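PDB 3A32: threonine--tRNA ligase catalytic subunit from Aeropyrum pernix, which probably attaches threonine to its cognate tRNA after activating the amino acid with ATP, as a zinc-binding homodimeric class II synthetase that lacks an editing domain. Local coordinates for residues A54-R65 with V453-I463. Numbering follows the deposited sequence.
Sequences ALAEVLAKFHAR and VRSLSGQAPRI
Arg65 lies against the last turn of helix 435-457 and bonds to two of its carbonyls. Its NE donates to Leu456 O at 3.0 Å, from above the carbonyl plane, and NH2 makes a weak bond to Ser455 O. A bend at chi3 (61°) turns the guanidinium so that Gly458 N sits 3.6 Å above the plane of this group, over its centre. Gly458, with positive phi, is where the chain leaves the helix. Replacing Arg65 by alanine removes the guanidinium, and the carbonyls of Ser455 and Leu456 would probably lose these donors and the peptide at Gly458 its cover from Arg65. Leu456 O also lies at the edge of the Phe62 ring, in its plane, while Leu456 CD2 touches Phe62 CD1 at 3.7 Å. Val58 splits its two methyls: CG1 faces Ser457 OG, and CG2 presses tightly on Pro461 CG at 3.5 Å. The Glu57 side chain runs alongside Pro461 in the reverse sense, with OE1 3.5 Å from Pro461 CB. The straight Lys61 chain meets Gln459 nearly perpendicular, and its NZ donates a hydrogen bond to Gln459 OE1 at 2.7 Å. The same NZ forms salt bridges with Glu57 OE2 and with Glu57 of the second subunit, whose Lys61 pairs with Glu57 OE1. The contact packs helix 48-65, beside the class II synthetase catalytic sheet, against the end of the anticodon-binding domain's last long helix and the chain leaving it, at the homodimer interface.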
ATOM      1  N   ALA A  54      -4.475   4.737   2.611  1.00  5.42           N
ATOM      2  CA  ALA A  54      -4.323   6.180   2.311  1.00  6.32           C
ATOM      3  C   ALA A  54      -2.938   6.676   2.754  1.00  6.91           C
ATOM      4  O   ALA A  54      -2.261   7.411   2.045  1.00  7.28           O
ATOM      5  CB  ALA A  54      -5.451   7.005   2.983  1.00  5.12           C
ATOM      6  N   LEU A  55      -2.526   6.209   3.924  1.00  7.00           N
ATOM      7  CA  LEU A  55      -1.263   6.531   4.529  1.00  7.17           C
ATOM      8  C   LEU A  55      -0.075   6.048   3.661  1.00  6.58           C
ATOM      9  O   LEU A  55       0.813   6.853   3.289  1.00  6.58           O
ATOM     10  CB  LEU A  55      -1.285   5.899   5.930  1.00  8.54           C
ATOM     11  CG  LEU A  55      -0.999   6.657   7.221  1.00  9.82           C
ATOM     12  CD1 LEU A  55      -1.021   8.209   7.075  1.00 12.90           C
ATOM     13  CD2 LEU A  55      -1.890   6.170   8.318  1.00 10.40           C
ATOM     14  N   ALA A  56      -0.098   4.780   3.261  1.00  5.34           N
ATOM     15  CA  ALA A  56       0.963   4.241   2.418  1.00  6.22           C
ATOM     16  C   ALA A  56       1.137   5.046   1.143  1.00  6.77           C
ATOM     17  O   ALA A  56       2.263   5.324   0.718  1.00  6.15           O
ATOM     18  CB  ALA A  56       0.681   2.755   2.047  1.00  5.31           C
ATOM     19  N   GLU A  57      -0.008   5.405   0.543  1.00  6.95           N
ATOM     20  CA  GLU A  57      -0.111   6.042  -0.759  1.00  7.25           C
ATOM     21  C   GLU A  57       0.355   7.487  -0.708  1.00  6.32           C
ATOM     22  O   GLU A  57       1.120   7.924  -1.564  1.00  6.86           O
ATOM     23  CB  GLU A  57      -1.583   5.989  -1.223  1.00  6.73           C
ATOM     24  CG  GLU A  57      -1.782   6.762  -2.466  1.00 10.42           C
ATOM     25  CD  GLU A  57      -3.256   6.988  -2.891  1.00 10.42           C
ATOM     26  OE1 GLU A  57      -4.111   6.163  -2.516  1.00  8.33           O
ATOM     27  OE2 GLU A  57      -3.478   8.016  -3.643  1.00 11.36           O
ATOM     28  N   VAL A  58      -0.160   8.244   0.267  1.00  5.12           N
ATOM     29  CA  VAL A  58       0.277   9.629   0.528  1.00  3.49           C
ATOM     30  C   VAL A  58       1.762   9.714   0.893  1.00  3.78           C
ATOM     31  O   VAL A  58       2.470  10.521   0.334  1.00  5.40           O
ATOM     32  CB  VAL A  58      -0.563  10.330   1.676  1.00  3.00           C
ATOM     33  CG1 VAL A  58       0.042  11.704   2.043  1.00  2.00           C
ATOM     34  CG2 VAL A  58      -2.044  10.487   1.255  1.00  2.00           C
ATOM     35  N   LEU A  59       2.229   8.887   1.817  1.00  3.29           N
ATOM     36  CA  LEU A  59       3.626   8.933   2.225  1.00  4.23           C
ATOM     37  C   LEU A  59       4.553   8.469   1.120  1.00  4.57           C
ATOM     38  O   LEU A  59       5.595   9.081   0.936  1.00  5.57           O
ATOM     39  CB  LEU A  59       3.878   8.122   3.520  1.00  4.43           C
ATOM     40  CG  LEU A  59       3.043   8.638   4.699  1.00  7.00           C
ATOM     41  CD1 LEU A  59       3.148   7.711   5.912  1.00  5.56           C
ATOM     42  CD2 LEU A  59       3.498  10.082   5.011  1.00  6.50           C
ATOM     43  N   ALA A  60       4.178   7.405   0.392  1.00  3.75           N
ATOM     44  CA  ALA A  60       4.935   6.942  -0.761  1.00  4.37           C
ATOM     45  C   ALA A  60       5.074   8.025  -1.837  1.00  4.76           C
ATOM     46  O   ALA A  60       6.182   8.339  -2.265  1.00  4.71           O
ATOM     47  CB  ALA A  60       4.324   5.634  -1.365  1.00  3.62           C
ATOM     48  N   LYS A  61       3.955   8.598  -2.262  1.00  4.91           N
ATOM     49  CA  LYS A  61       3.957   9.678  -3.260  1.00  5.46           C
ATOM     50  C   LYS A  61       4.662  10.943  -2.805  1.00  6.01           C
ATOM     51  O   LYS A  61       5.380  11.560  -3.620  1.00  6.67           O
ATOM     52  CB  LYS A  61       2.525   9.992  -3.746  1.00  5.38           C
ATOM     53  CG  LYS A  61       1.868   8.794  -4.476  1.00  5.15           C
ATOM     54  CD  LYS A  61       0.386   8.990  -4.777  1.00  4.28           C
ATOM     55  CE  LYS A  61      -0.100   7.794  -5.571  1.00  3.04           C
ATOM     56  NZ  LYS A  61      -1.555   7.858  -5.916  1.00  5.48           N
ATOM     57  N   PHE A  62       4.464  11.334  -1.535  1.00  5.91           N
ATOM     58  CA  PHE A  62       5.220  12.459  -0.939  1.00  5.89           C
ATOM     59  C   PHE A  62       6.733  12.248  -1.060  1.00  6.63           C
ATOM     60  O   PHE A  62       7.465  13.141  -1.503  1.00  6.00           O
ATOM     61  CB  PHE A  62       4.851  12.712   0.524  1.00  5.21           C
ATOM     62  CG  PHE A  62       5.734  13.768   1.200  1.00  6.76           C
ATOM     63  CD1 PHE A  62       5.705  15.113   0.773  1.00  7.44           C
ATOM     64  CD2 PHE A  62       6.586  13.420   2.250  1.00  6.14           C
ATOM     65  CE1 PHE A  62       6.539  16.084   1.379  1.00  8.15           C
ATOM     66  CE2 PHE A  62       7.425  14.362   2.859  1.00  9.41           C
ATOM     67  CZ  PHE A  62       7.388  15.714   2.433  1.00  9.05           C
ATOM     68  N   HIS A  63       7.187  11.036  -0.712  1.00  6.08           N
ATOM     69  CA  HIS A  63       8.587  10.712  -0.829  1.00  6.08           C
ATOM     70  C   HIS A  63       9.091  10.622  -2.235  1.00  5.80           C
ATOM     71  O   HIS A  63      10.168  11.140  -2.534  1.00  6.48           O
ATOM     72  CB  HIS A  63       8.910   9.491   0.010  1.00  5.04           C
ATOM     73  CG  HIS A  63       8.931   9.807   1.476  1.00  5.83           C
ATOM     74  ND1 HIS A  63       7.787   9.862   2.247  1.00  4.54           N
ATOM     75  CD2 HIS A  63       9.954  10.138   2.295  1.00  3.41           C
ATOM     76  CE1 HIS A  63       8.117  10.135   3.497  1.00  3.70           C
ATOM     77  NE2 HIS A  63       9.418  10.363   3.543  1.00  3.47           N
ATOM     78  N   ALA A  64       8.315  10.021  -3.123  1.00  5.54           N
ATOM     79  CA  ALA A  64       8.709  10.004  -4.540  1.00  5.93           C
ATOM     80  C   ALA A  64       8.887  11.441  -5.161  1.00  6.64           C
ATOM     81  O   ALA A  64       9.833  11.689  -5.921  1.00  8.67           O
ATOM     82  CB  ALA A  64       7.784   9.146  -5.329  1.00  3.32           C
ATOM     83  N   ARG A  65       8.035  12.391  -4.781  1.00  6.72           N
ATOM     84  CA  ARG A  65       8.115  13.777  -5.241  1.00  6.85           C
ATOM     85  C   ARG A  65       9.298  14.599  -4.681  1.00  7.69           C
ATOM     86  O   ARG A  65       9.701  15.601  -5.277  1.00  8.08           O
ATOM     87  CB  ARG A  65       6.801  14.474  -4.864  1.00  5.91           C
ATOM     88  CG  ARG A  65       5.689  14.023  -5.787  1.00  9.63           C
ATOM     89  CD  ARG A  65       4.318  14.159  -5.222  1.00 17.80           C
ATOM     90  NE  ARG A  65       3.953  15.536  -4.876  1.00 24.32           N
ATOM     91  CZ  ARG A  65       3.581  16.480  -5.747  1.00 27.75           C
ATOM     92  NH1 ARG A  65       3.537  16.216  -7.057  1.00 27.65           N
ATOM     93  NH2 ARG A  65       3.246  17.695  -5.285  1.00 28.77           N
ATOM     94  N   VAL A 453      -3.171  17.895   1.477  1.00  6.82           N
ATOM     95  CA  VAL A 453      -2.673  16.567   1.150  1.00  7.14           C
ATOM     96  C   VAL A 453      -2.289  16.485  -0.324  1.00  8.64           C
ATOM     97  O   VAL A 453      -1.271  15.872  -0.640  1.00  9.27           O
ATOM     98  CB  VAL A 453      -3.607  15.402   1.599  1.00  7.63           C
ATOM     99  CG1 VAL A 453      -3.221  14.085   0.913  1.00  5.16           C
ATOM    100  CG2 VAL A 453      -3.520  15.206   3.107  1.00  6.31           C
ATOM    101  N   ARG A 454      -3.050  17.121  -1.216  1.00  8.75           N
ATOM    102  CA  ARG A 454      -2.599  17.248  -2.614  1.00  9.96           C
ATOM    103  C   ARG A 454      -1.235  17.902  -2.805  1.00  9.50           C
ATOM    104  O   ARG A 454      -0.524  17.550  -3.743  1.00  9.43           O
ATOM    105  CB  ARG A 454      -3.582  18.052  -3.448  1.00 10.54           C
ATOM    106  CG  ARG A 454      -4.838  17.299  -3.788  1.00 13.39           C
ATOM    107  CD  ARG A 454      -5.541  17.911  -4.985  1.00 15.89           C
ATOM    108  NE  ARG A 454      -5.777  19.352  -4.845  1.00 19.18           N
ATOM    109  CZ  ARG A 454      -6.779  19.909  -4.154  1.00 18.96           C
ATOM    110  NH1 ARG A 454      -7.668  19.149  -3.488  1.00 14.52           N
ATOM    111  NH2 ARG A 454      -6.897  21.248  -4.151  1.00 15.75           N
ATOM    112  N   SER A 455      -0.881  18.868  -1.969  1.00  9.23           N
ATOM    113  CA  SER A 455       0.425  19.538  -2.154  1.00 10.65           C
ATOM    114  C   SER A 455       1.578  18.632  -1.712  1.00 10.17           C
ATOM    115  O   SER A 455       2.702  18.820  -2.095  1.00 10.69           O
ATOM    116  CB  SER A 455       0.504  20.919  -1.471  1.00  9.35           C
ATOM    117  OG  SER A 455       0.616  20.753  -0.069  1.00 11.96           O
ATOM    118  N   LEU A 456       1.273  17.644  -0.887  1.00 11.05           N
ATOM    119  CA  LEU A 456       2.255  16.652  -0.464  1.00  9.51           C
ATOM    120  C   LEU A 456       2.397  15.570  -1.525  1.00  8.16           C
ATOM    121  O   LEU A 456       3.496  15.220  -1.902  1.00  6.93           O
ATOM    122  CB  LEU A 456       1.791  15.976   0.827  1.00  8.97           C
ATOM    123  CG  LEU A 456       1.804  16.699   2.157  1.00 10.52           C
ATOM    124  CD1 LEU A 456       1.305  15.681   3.212  1.00  9.21           C
ATOM    125  CD2 LEU A 456       3.180  17.196   2.517  1.00  7.95           C
ATOM    126  N   SER A 457       1.276  15.034  -1.997  1.00  8.05           N
ATOM    127  CA  SER A 457       1.296  13.809  -2.802  1.00  8.90           C
ATOM    128  C   SER A 457       0.753  13.889  -4.241  1.00  8.34           C
ATOM    129  O   SER A 457       0.787  12.894  -4.990  1.00  8.26           O
ATOM    130  CB  SER A 457       0.652  12.668  -2.016  1.00  8.99           C
ATOM    131  OG  SER A 457      -0.605  13.092  -1.547  1.00 14.43           O
ATOM    132  N   GLY A 458       0.313  15.067  -4.652  1.00  8.30           N
ATOM    133  CA  GLY A 458      -0.218  15.240  -5.977  1.00  9.06           C
ATOM    134  C   GLY A 458      -1.686  14.883  -5.941  1.00 11.33           C
ATOM    135  O   GLY A 458      -2.501  15.593  -6.455  1.00 11.38           O
ATOM    136  N   GLN A 459      -2.029  13.779  -5.293  1.00 12.91           N
ATOM    137  CA  GLN A 459      -3.392  13.231  -5.357  1.00 14.07           C
ATOM    138  C   GLN A 459      -3.813  13.037  -3.913  1.00 12.96           C
ATOM    139  O   GLN A 459      -3.027  12.541  -3.103  1.00 12.83           O
ATOM    140  CB  GLN A 459      -3.375  11.886  -6.165  1.00 15.43           C
ATOM    141  CG  GLN A 459      -2.512  11.936  -7.529  1.00 15.46           C
ATOM    142  CD  GLN A 459      -2.472  10.611  -8.333  1.00 16.78           C
ATOM    143  OE1 GLN A 459      -1.757   9.636  -7.979  1.00  7.98           O
ATOM    144  NE2 GLN A 459      -3.250  10.584  -9.451  1.00 20.04           N
ATOM    145  N   ALA A 460      -5.011  13.485  -3.556  1.00 12.33           N
ATOM    146  CA  ALA A 460      -5.611  13.003  -2.316  1.00 11.14           C
ATOM    147  C   ALA A 460      -6.298  11.635  -2.591  1.00 10.46           C
ATOM    148  O   ALA A 460      -6.997  11.482  -3.586  1.00 10.49           O
ATOM    149  CB  ALA A 460      -6.598  14.009  -1.739  1.00 11.06           C
ATOM    150  N   PRO A 461      -6.049  10.634  -1.736  1.00  9.12           N
ATOM    151  CA  PRO A 461      -6.715   9.322  -1.822  1.00  8.15           C
ATOM    152  C   PRO A 461      -8.197   9.307  -1.552  1.00  7.12           C
ATOM    153  O   PRO A 461      -8.639   9.739  -0.499  1.00  7.08           O
ATOM    154  CB  PRO A 461      -6.042   8.476  -0.714  1.00  8.14           C
ATOM    155  CG  PRO A 461      -4.806   9.189  -0.373  1.00  9.33           C
ATOM    156  CD  PRO A 461      -5.081  10.685  -0.626  1.00  8.85           C
ATOM    157  N   ARG A 462      -8.938   8.751  -2.499  1.00  5.60           N
ATOM    158  CA  ARG A 462     -10.331   8.487  -2.346  1.00  6.86           C
ATOM    159  C   ARG A 462     -10.473   6.978  -2.289  1.00  6.69           C
ATOM    160  O   ARG A 462     -10.296   6.276  -3.290  1.00  6.75           O
ATOM    161  CB  ARG A 462     -11.153   9.030  -3.553  1.00  6.81           C
ATOM    162  CG  ARG A 462     -10.947  10.540  -3.802  1.00  8.75           C
ATOM    163  CD  ARG A 462     -11.911  11.293  -2.910  1.00  8.41           C
ATOM    164  NE  ARG A 462     -11.777  12.721  -3.051  1.00  9.85           N
ATOM    165  CZ  ARG A 462     -12.371  13.466  -3.985  1.00 10.70           C
ATOM    166  NH1 ARG A 462     -13.148  12.921  -4.913  1.00  8.53           N
ATOM    167  NH2 ARG A 462     -12.175  14.789  -3.971  1.00 10.26           N
ATOM    168  N   ILE A 463     -10.780   6.497  -1.102  1.00  5.80           N
ATOM    169  CA  ILE A 463     -11.031   5.106  -0.907  1.00  5.59           C
ATOM    170  C   ILE A 463     -12.439   5.040  -0.272  1.00  6.22           C
ATOM    171  O   ILE A 463     -12.552   5.254   0.958  1.00  5.52           O
ATOM    172  CB  ILE A 463      -9.996   4.487   0.008  1.00  5.56           C
ATOM    173  CG1 ILE A 463      -8.582   4.836  -0.534  1.00  2.74           C
ATOM    174  CG2 ILE A 463     -10.320   2.938   0.124  1.00  4.38           C
ATOM    175  CD1 ILE A 463      -7.465   4.447   0.378  1.00  2.31           C
TER